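Local coordinates for protein ethylbenzene dehydrogenase alpha-subunit (Aromatoleum aromaticum, PDB 2IVF) that belongs to the molybdopterin oxidoreductase family and binds a molybdenum atom, two pterin guanosine dinucleotide cofactors and an iron/sulfur cluster, at residues A[121-125]-A[667-671]; A[181-187]-A[593-599]; A[324-329]-A[466-471]; A[837-841]-A[894-898]. All coordinates share one frame; numbering follows the deposited sequence.

Interaction 1: residues A[121-125]-A[667-671]; sequences DYNPL and GNPFF
With CG beside its backbone N (chi1 -78°), Tyr122 sends its ring toward the inverse gamma turn centred on Pro669, where it meets Phe670, whose first torsion, 27°, falls well short of a staggered value. The two rings form a T-shaped pair: the edge of Phe670 points at one face of Tyr122, with the planes at 90° and the ring centroids 5.2 Å apart. The nearest approach is from Phe670 CE2 to Tyr122 CD2, 3.7 Å, toward the rim of the tyrosine ring. At the edge of that ring lies the carbonyl of Gly667, its O 3.6 Å from Tyr122 CE2. The phenol oxygen passes beside the proline ring, Tyr122 OH to Pro669 CD being 3.4 Å, and hydrogen-bonds to a glycerol probably left from crystallisation. Leu125 packs with both methyls, CD1 on Phe670 CE1 at 3.7 Å and CD2 on Asn668 ND2 at 3.4 Å. That amide is held from beyond the contact, OD1 by Tyr261 and Ser264, ND2 by Ser263 and the carbonyl of Gly90. Gly90 lines the iron/sulfur cluster pocket, as do Gly126 and Cys127, into which the first segment runs. No hydrogen bond joins the two segments. The packing fastens the loop between strand 102-108 and helix 134-137 to the start of strand 670-676, with strand 767-769 touching both Tyr122 and Phe670 and Asp121 salt-bridged to Arg233 of the beta-subunit.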
loop_
_atom_site.group_PDB
_atom_site.type_symbol
_atom_site.label_atom_id
_atom_site.label_comp_id
_atom_site.label_asym_id
_atom_site.label_seq_id
_atom_site.Cartn_x
_atom_site.Cartn_y
_atom_site.Cartn_z
ATOM N N ASP A 121 -1.897 21.613 -5.442
ATOM C CA ASP A 121 -1.854 20.703 -6.578
ATOM C C ASP A 121 -1.883 19.251 -6.121
ATOM O O ASP A 121 -1.984 18.947 -4.912
ATOM C CB ASP A 121 -0.671 21.029 -7.529
ATOM C CG ASP A 121 0.722 20.799 -6.896
ATOM O OD1 ASP A 121 0.860 19.916 -6.029
ATOM O OD2 ASP A 121 1.704 21.538 -7.251
ATOM N N TYR A 122 -1.926 18.353 -7.105
ATOM C CA TYR A 122 -2.068 16.932 -6.811
ATOM C C TYR A 122 -0.672 16.241 -6.803
ATOM O O TYR A 122 -0.598 15.016 -6.637
ATOM C CB TYR A 122 -2.957 16.233 -7.823
ATOM C CG TYR A 122 -4.437 16.436 -7.661
ATOM C CD1 TYR A 122 -5.026 17.615 -8.055
ATOM C CD2 TYR A 122 -5.264 15.412 -7.165
ATOM C CE1 TYR A 122 -6.405 17.809 -7.931
ATOM C CE2 TYR A 122 -6.663 15.604 -7.030
ATOM C CZ TYR A 122 -7.213 16.789 -7.433
ATOM O OH TYR A 122 -8.562 17.020 -7.336
ATOM N N ASN A 123 0.398 17.012 -6.979
ATOM C CA ASN A 123 1.710 16.438 -7.193
ATOM C C ASN A 123 2.325 15.877 -5.917
ATOM O O ASN A 123 2.104 16.427 -4.841
ATOM C CB ASN A 123 2.613 17.487 -7.752
ATOM C CG ASN A 123 2.215 17.879 -9.146
ATOM O OD1 ASN A 123 1.832 17.022 -9.942
ATOM N ND2 ASN A 123 2.313 19.155 -9.451
ATOM N N PRO A 124 3.178 14.850 -6.031
ATOM C CA PRO A 124 3.544 14.118 -7.231
ATOM C C PRO A 124 2.671 12.961 -7.564
ATOM O O PRO A 124 2.923 12.309 -8.584
ATOM C CB PRO A 124 4.933 13.571 -6.884
ATOM C CG PRO A 124 4.905 13.344 -5.395
ATOM C CD PRO A 124 3.960 14.406 -4.846
ATOM N N LEU A 125 1.702 12.674 -6.700
ATOM C CA LEU A 125 0.930 11.443 -6.789
ATOM C C LEU A 125 1.836 10.242 -6.526
ATOM O O LEU A 125 2.965 10.401 -6.056
ATOM C CB LEU A 125 0.200 11.313 -8.153
ATOM C CG LEU A 125 -0.914 12.338 -8.433
ATOM C CD1 LEU A 125 -1.287 12.263 -9.920
ATOM C CD2 LEU A 125 -2.132 12.153 -7.463
ATOM N N GLY A 667 -12.189 11.495 -6.907
ATOM C CA GLY A 667 -11.115 11.746 -5.956
ATOM C C GLY A 667 -9.886 12.327 -6.618
ATOM O O GLY A 667 -9.426 13.384 -6.227
ATOM N N ASN A 668 -9.380 11.619 -7.642
ATOM C CA ASN A 668 -8.247 12.056 -8.439
ATOM C C ASN A 668 -8.801 12.080 -9.860
ATOM O O ASN A 668 -8.706 11.089 -10.564
ATOM C CB ASN A 668 -7.081 11.085 -8.379
ATOM C CG ASN A 668 -6.298 11.125 -7.097
ATOM O OD1 ASN A 668 -6.706 11.695 -6.064
ATOM N ND2 ASN A 668 -5.105 10.531 -7.165
ATOM N N PRO A 669 -9.452 13.180 -10.233
ATOM C CA PRO A 669 -10.367 13.215 -11.377
ATOM C C PRO A 669 -9.718 13.464 -12.753
ATOM O O PRO A 669 -10.083 14.402 -13.492
ATOM C CB PRO A 669 -11.325 14.325 -10.996
ATOM C CG PRO A 669 -10.450 15.298 -10.225
ATOM C CD PRO A 669 -9.379 14.505 -9.546
ATOM N N PHE A 670 -8.838 12.545 -13.129
ATOM C CA PHE A 670 -8.073 12.647 -14.377
ATOM C C PHE A 670 -7.803 11.262 -14.864
ATOM O O PHE A 670 -7.504 10.348 -14.046
ATOM C CB PHE A 670 -6.723 13.406 -14.199
ATOM C CG PHE A 670 -6.135 13.324 -12.818
ATOM C CD1 PHE A 670 -5.286 12.289 -12.453
ATOM C CD2 PHE A 670 -6.395 14.317 -11.890
ATOM C CE1 PHE A 670 -4.763 12.215 -11.168
ATOM C CE2 PHE A 670 -5.895 14.266 -10.603
ATOM C CZ PHE A 670 -5.036 13.224 -10.238
ATOM N N PHE A 671 -7.918 11.086 -16.186
ATOM C CA PHE A 671 -7.561 9.822 -16.829
ATOM C C PHE A 671 -6.111 9.864 -17.226
ATOM O O PHE A 671 -5.603 10.902 -17.672
ATOM C CB PHE A 671 -8.349 9.665 -18.122
ATOM C CG PHE A 671 -9.740 9.223 -17.928
ATOM C CD1 PHE A 671 -10.723 10.113 -17.548
ATOM C CD2 PHE A 671 -10.075 7.897 -18.118
ATOM C CE1 PHE A 671 -12.040 9.692 -17.382
ATOM C CE2 PHE A 671 -11.384 7.465 -17.958
ATOM C CZ PHE A 671 -12.361 8.378 -17.590
#

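Interaction 2: residues A[181-187]-A[593-599]; sequences QGSDGFI and RPAPDKT
Asp184 and Arg593 form the charged part of the contact. The arginine grips side-on with two nitrogens, both to one oxygen: NE lies 2.9 Å and NH2 3.0 Å from Asp184 OD1, the NE bond using the syn lone pair. Carboxylate and guanidinium are nearly coplanar, 24° apart, and NH2 also donates to the carbonyl of Asp211. Among the other hydrogen bonds, Ala595 N reaches Asp184 OD2 from above the carboxylate plane at 3.0 Å, so both oxygens are engaged. The Gln181 amide, carried on a chain extended beyond CG (chi2 175°), faces the backbone of Thr599: its OE1 accepts from Thr599 N at 3.1 Å, while NE2 faces Thr599 O at 2.5 Å, so short that its length is doubtful. Lys598, bent at chi2 (-66°), donates from NZ to Gln181 O, 3.1 Å, from above the carbonyl plane. Apolar packing is slighter: Ile187 CD1 touches Pro594 CG at 3.8 Å, the two side chains crossing at about a right angle. The contact ties the exit of helix 163-181 and the start of strand 186-188 to the loop that leads into strand 602-606, its neighbour in a mixed sheet, while Trp549 of helix 546-553 packs on Ile187 and Pro594.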
loop_
_atom_site.group_PDB
_atom_site.type_symbol
_atom_site.label_atom_id
_atom_site.label_comp_id
_atom_site.label_asym_id
_atom_site.label_seq_id
_atom_site.Cartn_x
_atom_site.Cartn_y
_atom_site.Cartn_z
ATOM N N GLN A 181 -27.178 -27.251 -21.465
ATOM C CA GLN A 181 -28.097 -26.467 -20.633
ATOM C C GLN A 181 -28.242 -24.976 -20.960
ATOM O O GLN A 181 -28.768 -24.213 -20.140
ATOM C CB GLN A 181 -27.645 -26.565 -19.178
ATOM C CG GLN A 181 -26.308 -25.894 -18.882
ATOM C CD GLN A 181 -25.968 -25.924 -17.425
ATOM O OE1 GLN A 181 -26.831 -26.193 -16.587
ATOM N NE2 GLN A 181 -24.698 -25.634 -17.093
ATOM N N GLY A 182 -27.780 -24.555 -22.132
ATOM C CA GLY A 182 -27.812 -23.137 -22.484
ATOM C C GLY A 182 -26.773 -22.322 -21.762
ATOM O O GLY A 182 -25.887 -22.855 -21.081
ATOM N N SER A 183 -26.931 -21.013 -21.845
ATOM C CA SER A 183 -25.887 -20.112 -21.510
ATOM C C SER A 183 -25.704 -19.922 -19.996
ATOM O O SER A 183 -24.705 -19.348 -19.572
ATOM C CB SER A 183 -26.138 -18.780 -22.232
ATOM O OG SER A 183 -27.212 -18.051 -21.661
ATOM N N ASP A 184 -26.656 -20.392 -19.182
ATOM C CA ASP A 184 -26.519 -20.280 -17.718
ATOM C C ASP A 184 -25.323 -21.027 -17.099
ATOM O O ASP A 184 -24.964 -20.773 -15.935
ATOM C CB ASP A 184 -27.838 -20.686 -17.019
ATOM C CG ASP A 184 -28.716 -19.478 -16.637
ATOM O OD1 ASP A 184 -28.355 -18.328 -16.991
ATOM O OD2 ASP A 184 -29.754 -19.697 -15.937
ATOM N N GLY A 185 -24.679 -21.902 -17.870
ATOM C CA GLY A 185 -23.534 -22.673 -17.376
ATOM C C GLY A 185 -22.198 -21.947 -17.266
ATOM O O GLY A 185 -21.269 -22.463 -16.630
ATOM N N PHE A 186 -22.123 -20.752 -17.862
ATOM C CA PHE A 186 -20.909 -19.947 -17.915
ATOM C C PHE A 186 -21.033 -18.800 -16.936
ATOM O O PHE A 186 -22.027 -18.079 -16.960
ATOM C CB PHE A 186 -20.691 -19.363 -19.322
ATOM C CG PHE A 186 -19.438 -18.525 -19.443
ATOM C CD1 PHE A 186 -18.241 -19.122 -19.757
ATOM C CD2 PHE A 186 -19.481 -17.135 -19.325
ATOM C CE1 PHE A 186 -17.088 -18.365 -19.885
ATOM C CE2 PHE A 186 -18.319 -16.367 -19.419
ATOM C CZ PHE A 186 -17.132 -16.972 -19.703
ATOM N N ILE A 187 -20.010 -18.632 -16.092
ATOM C CA ILE A 187 -19.983 -17.591 -15.097
ATOM C C ILE A 187 -18.682 -16.885 -15.193
ATOM O O ILE A 187 -17.635 -17.496 -15.036
ATOM C CB ILE A 187 -20.161 -18.165 -13.642
ATOM C CG1 ILE A 187 -21.408 -19.030 -13.611
ATOM C CG2 ILE A 187 -20.275 -17.038 -12.561
ATOM C CD1 ILE A 187 -21.613 -19.620 -12.290
ATOM N N ARG A 593 -29.635 -16.056 -11.314
ATOM C CA ARG A 593 -28.902 -16.788 -12.342
ATOM C C ARG A 593 -27.519 -17.125 -11.797
ATOM O O ARG A 593 -26.985 -16.350 -10.977
ATOM C CB ARG A 593 -28.716 -15.934 -13.608
ATOM C CG ARG A 593 -29.989 -15.478 -14.262
ATOM C CD ARG A 593 -29.745 -14.711 -15.557
ATOM N NE ARG A 593 -29.081 -15.520 -16.598
ATOM C CZ ARG A 593 -28.332 -15.005 -17.582
ATOM N NH1 ARG A 593 -28.165 -13.685 -17.694
ATOM N NH2 ARG A 593 -27.750 -15.795 -18.471
ATOM N N PRO A 594 -26.971 -18.297 -12.184
ATOM C CA PRO A 594 -27.690 -19.316 -12.945
ATOM C C PRO A 594 -28.942 -19.773 -12.223
ATOM O O PRO A 594 -28.968 -19.789 -11.009
ATOM C CB PRO A 594 -26.720 -20.504 -13.018
ATOM C CG PRO A 594 -25.418 -20.033 -12.570
ATOM C CD PRO A 594 -25.584 -18.698 -11.884
ATOM N N ALA A 595 -29.976 -20.135 -12.974
ATOM C CA ALA A 595 -31.200 -20.587 -12.361
ATOM C C ALA A 595 -30.844 -21.756 -11.404
ATOM O O ALA A 595 -29.902 -22.520 -11.670
ATOM C CB ALA A 595 -32.197 -21.029 -13.436
ATOM N N PRO A 596 -31.561 -21.878 -10.271
ATOM C CA PRO A 596 -31.345 -23.002 -9.336
ATOM C C PRO A 596 -31.339 -24.400 -9.927
ATOM O O PRO A 596 -30.714 -25.287 -9.363
ATOM C CB PRO A 596 -32.487 -22.819 -8.337
ATOM C CG PRO A 596 -32.577 -21.317 -8.248
ATOM C CD PRO A 596 -32.564 -20.942 -9.725
ATOM N N ASP A 597 -32.009 -24.621 -11.048
ATOM C CA ASP A 597 -31.971 -25.941 -11.654
ATOM C C ASP A 597 -30.906 -26.052 -12.745
ATOM O O ASP A 597 -30.805 -27.063 -13.404
ATOM C CB ASP A 597 -33.355 -26.355 -12.175
ATOM C CG ASP A 597 -33.966 -25.330 -13.111
ATOM O OD1 ASP A 597 -33.310 -24.312 -13.451
ATOM O OD2 ASP A 597 -35.119 -25.555 -13.509
ATOM N N LYS A 598 -30.106 -25.016 -12.948
ATOM C CA LYS A 598 -28.950 -25.139 -13.813
ATOM C C LYS A 598 -27.725 -25.427 -12.923
ATOM O O LYS A 598 -27.746 -25.179 -11.706
ATOM C CB LYS A 598 -28.727 -23.827 -14.590
ATOM C CG LYS A 598 -29.909 -23.404 -15.473
ATOM C CD LYS A 598 -30.136 -24.379 -16.624
ATOM C CE LYS A 598 -31.239 -23.892 -17.569
ATOM N NZ LYS A 598 -31.472 -24.863 -18.661
ATOM N N THR A 599 -26.658 -25.918 -13.540
ATOM C CA THR A 599 -25.396 -26.167 -12.852
ATOM C C THR A 599 -24.309 -25.320 -13.476
ATOM O O THR A 599 -24.042 -25.441 -14.675
ATOM C CB THR A 599 -24.933 -27.608 -13.056
ATOM O OG1 THR A 599 -26.039 -28.484 -12.913
ATOM C CG2 THR A 599 -23.864 -27.966 -12.063
#

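Interaction 3: residues A[324-329]-A[466-471]; sequences FVCEQT and ALSGNW
Gln328 OE1 receives the indole N-H of Trp471, the one hydrogen bond across this contact, with NE1 to OE1 at 3.0 Å and an N-H...O angle of 165°. The oxygen lies at the indole edge close to the ring plane, whereas the donor is tilted from the carbonyl plane of the amide. What fixes the rotation of that amide is its other end: Gln328 NE2 donates to Glu327 OE2 at 2.9 Å and also to the carbonyl of His798. Glu327 in turn has a salt bridge to Lys802, a second shell behind the tryptophan's acceptor.

Beside this bond Phe324 is enclosed on both faces. CG lies opposite the backbone N (chi1 -175°), which directs the ring to the turn at 469, where Gly469 CA sits over its centre in a CH-pi contact, 3.4 Å from the centroid. Gln328 CG covers the opposite face. Gly469, the first residue past helix 454-467 to leave helical angles, closes it in a Schellman motif with positive phi, and lacking a side chain it lets the ring approach its backbone so closely. Helix 322-328 thus packs its last turn against the C-terminal end of helix 454-467.

The ring's far edge points at the face of Trp471, an edge-to-face pair with planes at 66°, and Phe324 CZ comes to 3.4 Å from Trp471 CE2. Farther along, Val325 CG2 lies 3.4 Å from Ala466 O and also meets Leu467 CD2. Thr329 CG2 fills in between Ala466 CB and Trp471 CH2, each 4.0 Å away. Phe232 also meets Trp471 edge-to-face, and Leu467 packs on helix 303-316.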
loop_
_atom_site.group_PDB
_atom_site.type_symbol
_atom_site.label_atom_id
_atom_site.label_comp_id
_atom_site.label_asym_id
_atom_site.label_seq_id
_atom_site.Cartn_x
_atom_site.Cartn_y
_atom_site.Cartn_z
ATOM N N PHE A 324 -32.807 23.949 6.260
ATOM C CA PHE A 324 -32.226 22.888 5.450
ATOM C C PHE A 324 -32.968 21.598 5.701
ATOM O O PHE A 324 -33.308 20.869 4.758
ATOM C CB PHE A 324 -30.745 22.726 5.820
ATOM C CG PHE A 324 -29.985 21.730 4.972
ATOM C CD1 PHE A 324 -30.032 20.361 5.236
ATOM C CD2 PHE A 324 -29.182 22.173 3.923
ATOM C CE1 PHE A 324 -29.328 19.443 4.462
ATOM C CE2 PHE A 324 -28.450 21.263 3.152
ATOM C CZ PHE A 324 -28.513 19.903 3.421
ATOM N N VAL A 325 -33.202 21.290 6.975
ATOM C CA VAL A 325 -33.930 20.073 7.345
ATOM C C VAL A 325 -35.337 20.067 6.746
ATOM O O VAL A 325 -35.797 19.094 6.155
ATOM C CB VAL A 325 -33.923 19.922 8.874
ATOM C CG1 VAL A 325 -35.162 19.236 9.422
ATOM C CG2 VAL A 325 -32.637 19.216 9.297
ATOM N N CYS A 326 -35.999 21.190 6.858
ATOM C CA CYS A 326 -37.358 21.332 6.368
ATOM C C CYS A 326 -37.440 21.238 4.871
ATOM O O CYS A 326 -38.427 20.786 4.326
ATOM C CB CYS A 326 -37.916 22.653 6.862
ATOM S SG CYS A 326 -38.426 22.549 8.581
ATOM N N GLU A 327 -36.385 21.631 4.191
ATOM C CA GLU A 327 -36.417 21.644 2.726
ATOM C C GLU A 327 -35.957 20.315 2.140
ATOM O O GLU A 327 -36.590 19.788 1.207
ATOM C CB GLU A 327 -35.562 22.822 2.241
ATOM C CG GLU A 327 -35.174 22.871 0.794
ATOM C CD GLU A 327 -34.140 23.973 0.573
ATOM O OE1 GLU A 327 -34.554 25.162 0.592
ATOM O OE2 GLU A 327 -32.932 23.650 0.423
ATOM N N GLN A 328 -34.877 19.767 2.687
ATOM C CA GLN A 328 -34.116 18.734 2.039
ATOM C C GLN A 328 -34.555 17.339 2.399
ATOM O O GLN A 328 -34.222 16.409 1.687
ATOM C CB GLN A 328 -32.616 18.862 2.368
ATOM C CG GLN A 328 -31.913 20.099 1.847
ATOM C CD GLN A 328 -31.660 20.021 0.350
ATOM O OE1 GLN A 328 -31.095 19.048 -0.132
ATOM N NE2 GLN A 328 -32.109 21.027 -0.389
ATOM N N THR A 329 -35.293 17.190 3.498
ATOM C CA THR A 329 -35.485 15.878 4.099
ATOM C C THR A 329 -36.932 15.583 4.432
ATOM O O THR A 329 -37.803 16.427 4.275
ATOM C CB THR A 329 -34.695 15.718 5.412
ATOM O OG1 THR A 329 -35.420 16.388 6.450
ATOM C CG2 THR A 329 -33.269 16.264 5.297
ATOM N N ALA A 466 -27.536 16.061 7.667
ATOM C CA ALA A 466 -28.790 16.779 7.410
ATOM C C ALA A 466 -29.085 17.879 8.436
ATOM O O ALA A 466 -29.492 19.023 8.100
ATOM C CB ALA A 466 -29.964 15.778 7.410
ATOM N N LEU A 467 -28.972 17.489 9.700
ATOM C CA LEU A 467 -29.323 18.354 10.803
ATOM C C LEU A 467 -28.384 19.549 10.816
ATOM O O LEU A 467 -28.773 20.587 11.246
ATOM C CB LEU A 467 -29.245 17.611 12.133
ATOM C CG LEU A 467 -30.373 16.622 12.370
ATOM C CD1 LEU A 467 -29.981 15.674 13.545
ATOM C CD2 LEU A 467 -31.737 17.343 12.591
ATOM N N SER A 468 -27.167 19.376 10.293
ATOM C CA SER A 468 -26.182 20.463 10.262
ATOM C C SER A 468 -26.115 21.171 8.900
ATOM O O SER A 468 -25.319 22.078 8.713
ATOM C CB SER A 468 -24.822 19.920 10.649
ATOM O OG SER A 468 -24.411 18.823 9.832
ATOM N N GLY A 469 -26.974 20.774 7.966
ATOM C CA GLY A 469 -26.972 21.357 6.628
ATOM C C GLY A 469 -25.695 21.093 5.856
ATOM O O GLY A 469 -25.299 21.907 5.012
ATOM N N ASN A 470 -25.081 19.939 6.090
ATOM C CA ASN A 470 -23.759 19.660 5.512
ATOM C C ASN A 470 -23.819 18.769 4.266
ATOM O O ASN A 470 -23.160 17.727 4.173
ATOM C CB ASN A 470 -22.809 19.091 6.599
ATOM C CG ASN A 470 -22.055 20.166 7.311
ATOM O OD1 ASN A 470 -22.064 20.252 8.571
ATOM N ND2 ASN A 470 -21.381 20.994 6.538
ATOM N N TRP A 471 -24.590 19.224 3.282
ATOM C CA TRP A 471 -24.452 18.685 1.919
ATOM C C TRP A 471 -24.839 19.688 0.879
ATOM O O TRP A 471 -25.473 20.705 1.189
ATOM C CB TRP A 471 -25.128 17.304 1.753
ATOM C CG TRP A 471 -26.620 17.302 1.701
ATOM C CD1 TRP A 471 -27.408 17.940 0.782
ATOM C CD2 TRP A 471 -27.499 16.553 2.547
ATOM N NE1 TRP A 471 -28.723 17.643 1.031
ATOM C CE2 TRP A 471 -28.803 16.784 2.102
ATOM C CE3 TRP A 471 -27.298 15.708 3.648
ATOM C CZ2 TRP A 471 -29.920 16.231 2.734
ATOM C CZ3 TRP A 471 -28.389 15.123 4.258
ATOM C CH2 TRP A 471 -29.697 15.393 3.812
#

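Interaction 4: residues A[837-841]-A[894-898]; sequences VGGDH and LFNDF
The turn that follows strand 891-895, in the molybdopterin dinucleotide-binding region, packs against the glycine-containing loop that leads into strand 843-846. One strong backbone bond joins them: Asp897 N donates to Gly838 O at 2.8 Å with an N-H...O angle of 160°. Gly838 and Gly839 both have positive phi and present bare backbone to the other segment, Asn896 CB lying 3.3 Å from Gly838 O and Asp897 OD2 3.4 Å from Gly839 CA. A water bridges the segments, accepting from Asp840 N at 2.9 Å and donating to Asp897 OD2 at 2.7 Å.

His841 closes over this turn. Its CG sits beside the backbone N (chi1 -71°), which lays one ring face over the backbone of 895-896: Asn896 CA makes a CH-pi contact 3.8 Å from the centroid. The ring also holds a weak bond from ND1 to Gly838 O within its own loop. Phe895 stands obliquely to the imidazole.

The Asn896 amide has further partners, ND2 donating to the carbonyls of Arg970 and Leu935, while OD1 accepts from Phe898 N at 3.0 Å. That last bond makes residues 896-898 an Asx turn, in which the side-chain oxygen takes the place of a backbone carbonyl of a beta turn, here in the link between strands 891-895 and 900-908 of a domain classed with the double-psi beta-barrels.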
loop_
_atom_site.group_PDB
_atom_site.type_symbol
_atom_site.label_atom_id
_atom_site.label_comp_id
_atom_site.label_asym_id
_atom_site.label_seq_id
_atom_site.Cartn_x
_atom_site.Cartn_y
_atom_site.Cartn_z
ATOM N N VAL A 837 -21.979 -13.240 14.205
ATOM C CA VAL A 837 -21.533 -14.077 13.104
ATOM C C VAL A 837 -20.281 -14.845 13.542
ATOM O O VAL A 837 -19.298 -14.232 13.962
ATOM C CB VAL A 837 -21.165 -13.245 11.871
ATOM C CG1 VAL A 837 -20.821 -14.161 10.678
ATOM C CG2 VAL A 837 -22.276 -12.177 11.522
ATOM N N GLY A 838 -20.317 -16.174 13.392
ATOM C CA GLY A 838 -19.234 -17.038 13.808
ATOM C C GLY A 838 -19.447 -17.674 15.169
ATOM O O GLY A 838 -18.713 -18.579 15.540
ATOM N N GLY A 839 -20.408 -17.183 15.931
ATOM C CA GLY A 839 -20.726 -17.774 17.247
ATOM C C GLY A 839 -20.263 -16.828 18.326
ATOM O O GLY A 839 -19.849 -15.707 18.056
ATOM N N ASP A 840 -20.337 -17.279 19.561
ATOM C CA ASP A 840 -20.044 -16.445 20.678
ATOM C C ASP A 840 -18.568 -16.552 21.004
ATOM O O ASP A 840 -18.142 -17.391 21.816
ATOM C CB ASP A 840 -20.882 -16.882 21.877
ATOM C CG ASP A 840 -20.709 -15.939 23.050
ATOM O OD1 ASP A 840 -20.049 -14.896 22.863
ATOM O OD2 ASP A 840 -21.189 -16.256 24.135
ATOM N N HIS A 841 -17.789 -15.698 20.364
ATOM C CA HIS A 841 -16.366 -15.664 20.528
ATOM C C HIS A 841 -16.049 -14.240 20.828
ATOM O O HIS A 841 -16.767 -13.351 20.397
ATOM C CB HIS A 841 -15.657 -16.134 19.239
ATOM C CG HIS A 841 -15.794 -17.608 18.989
ATOM N ND1 HIS A 841 -16.753 -18.136 18.147
ATOM C CD2 HIS A 841 -15.129 -18.658 19.500
ATOM C CE1 HIS A 841 -16.682 -19.452 18.174
ATOM N NE2 HIS A 841 -15.698 -19.798 18.979
ATOM N N LEU A 894 -6.675 -18.224 14.670
ATOM C CA LEU A 894 -7.949 -17.542 14.733
ATOM C C LEU A 894 -9.010 -18.551 14.384
ATOM O O LEU A 894 -8.842 -19.344 13.430
ATOM C CB LEU A 894 -8.053 -16.403 13.721
ATOM C CG LEU A 894 -7.496 -14.995 13.937
ATOM C CD1 LEU A 894 -6.229 -15.012 14.714
ATOM C CD2 LEU A 894 -7.406 -14.254 12.572
ATOM N N PHE A 895 -10.093 -18.553 15.129
ATOM C CA PHE A 895 -11.127 -19.513 14.839
ATOM C C PHE A 895 -12.483 -19.079 15.325
ATOM O O PHE A 895 -12.595 -18.281 16.249
ATOM C CB PHE A 895 -10.746 -20.919 15.421
ATOM C CG PHE A 895 -10.681 -20.978 16.933
ATOM C CD1 PHE A 895 -9.550 -20.533 17.617
ATOM C CD2 PHE A 895 -11.738 -21.483 17.662
ATOM C CE1 PHE A 895 -9.498 -20.604 18.985
ATOM C CE2 PHE A 895 -11.695 -21.556 19.046
ATOM C CZ PHE A 895 -10.583 -21.114 19.709
ATOM N N ASN A 896 -13.519 -19.688 14.752
ATOM C CA ASN A 896 -14.840 -19.509 15.279
ATOM C C ASN A 896 -15.621 -20.766 15.013
ATOM O O ASN A 896 -15.011 -21.819 14.792
ATOM C CB ASN A 896 -15.498 -18.249 14.726
ATOM C CG ASN A 896 -15.633 -18.220 13.195
ATOM O OD1 ASN A 896 -15.586 -19.231 12.515
ATOM N ND2 ASN A 896 -15.813 -17.032 12.662
ATOM N N ASP A 897 -16.938 -20.693 15.072
ATOM C CA ASP A 897 -17.736 -21.891 14.902
ATOM C C ASP A 897 -17.673 -22.482 13.501
ATOM O O ASP A 897 -18.068 -23.628 13.301
ATOM C CB ASP A 897 -19.184 -21.642 15.352
ATOM C CG ASP A 897 -19.311 -21.522 16.856
ATOM O OD1 ASP A 897 -18.266 -21.680 17.563
ATOM O OD2 ASP A 897 -20.435 -21.209 17.337
ATOM N N PHE A 898 -17.140 -21.746 12.547
ATOM C CA PHE A 898 -17.125 -22.181 11.166
ATOM C C PHE A 898 -15.790 -22.721 10.690
ATOM O O PHE A 898 -15.765 -23.737 10.028
ATOM C CB PHE A 898 -17.573 -21.055 10.253
ATOM C CG PHE A 898 -17.630 -21.453 8.836
ATOM C CD1 PHE A 898 -18.649 -22.252 8.362
ATOM C CD2 PHE A 898 -16.635 -21.045 7.956
ATOM C CE1 PHE A 898 -18.692 -22.639 7.017
ATOM C CE2 PHE A 898 -16.667 -21.428 6.604
ATOM C CZ PHE A 898 -17.692 -22.226 6.136
HETATM O O HOH W 1 -20.714 -20.125 19.739
#

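Along the chain, interactions 2 and 3 both fall within the span bracketed by interaction 1, and interaction 3 within that of interaction 2; interaction 4 follows all three. Centres lie from 31 Å (interactions 1 and 3) to 47 Å (2 and 3) apart, and the closest two, 1 and 3, leave about 17 Å between nearest atoms. Interactions 2 and 3 sit on opposite sides of the chain's centre. Interaction 1 joins the start of strand 670-676, antiparallel to 767-769, to the loop before helix 134-137; interaction 2 belongs to the mixed sheet containing 186-188 and 602-606, interaction 3 joins helix ends, and interaction 4 lies by the ends of strands 843-846 and 891-895. Each joins sequence-distant parts at its own place, without touching the others.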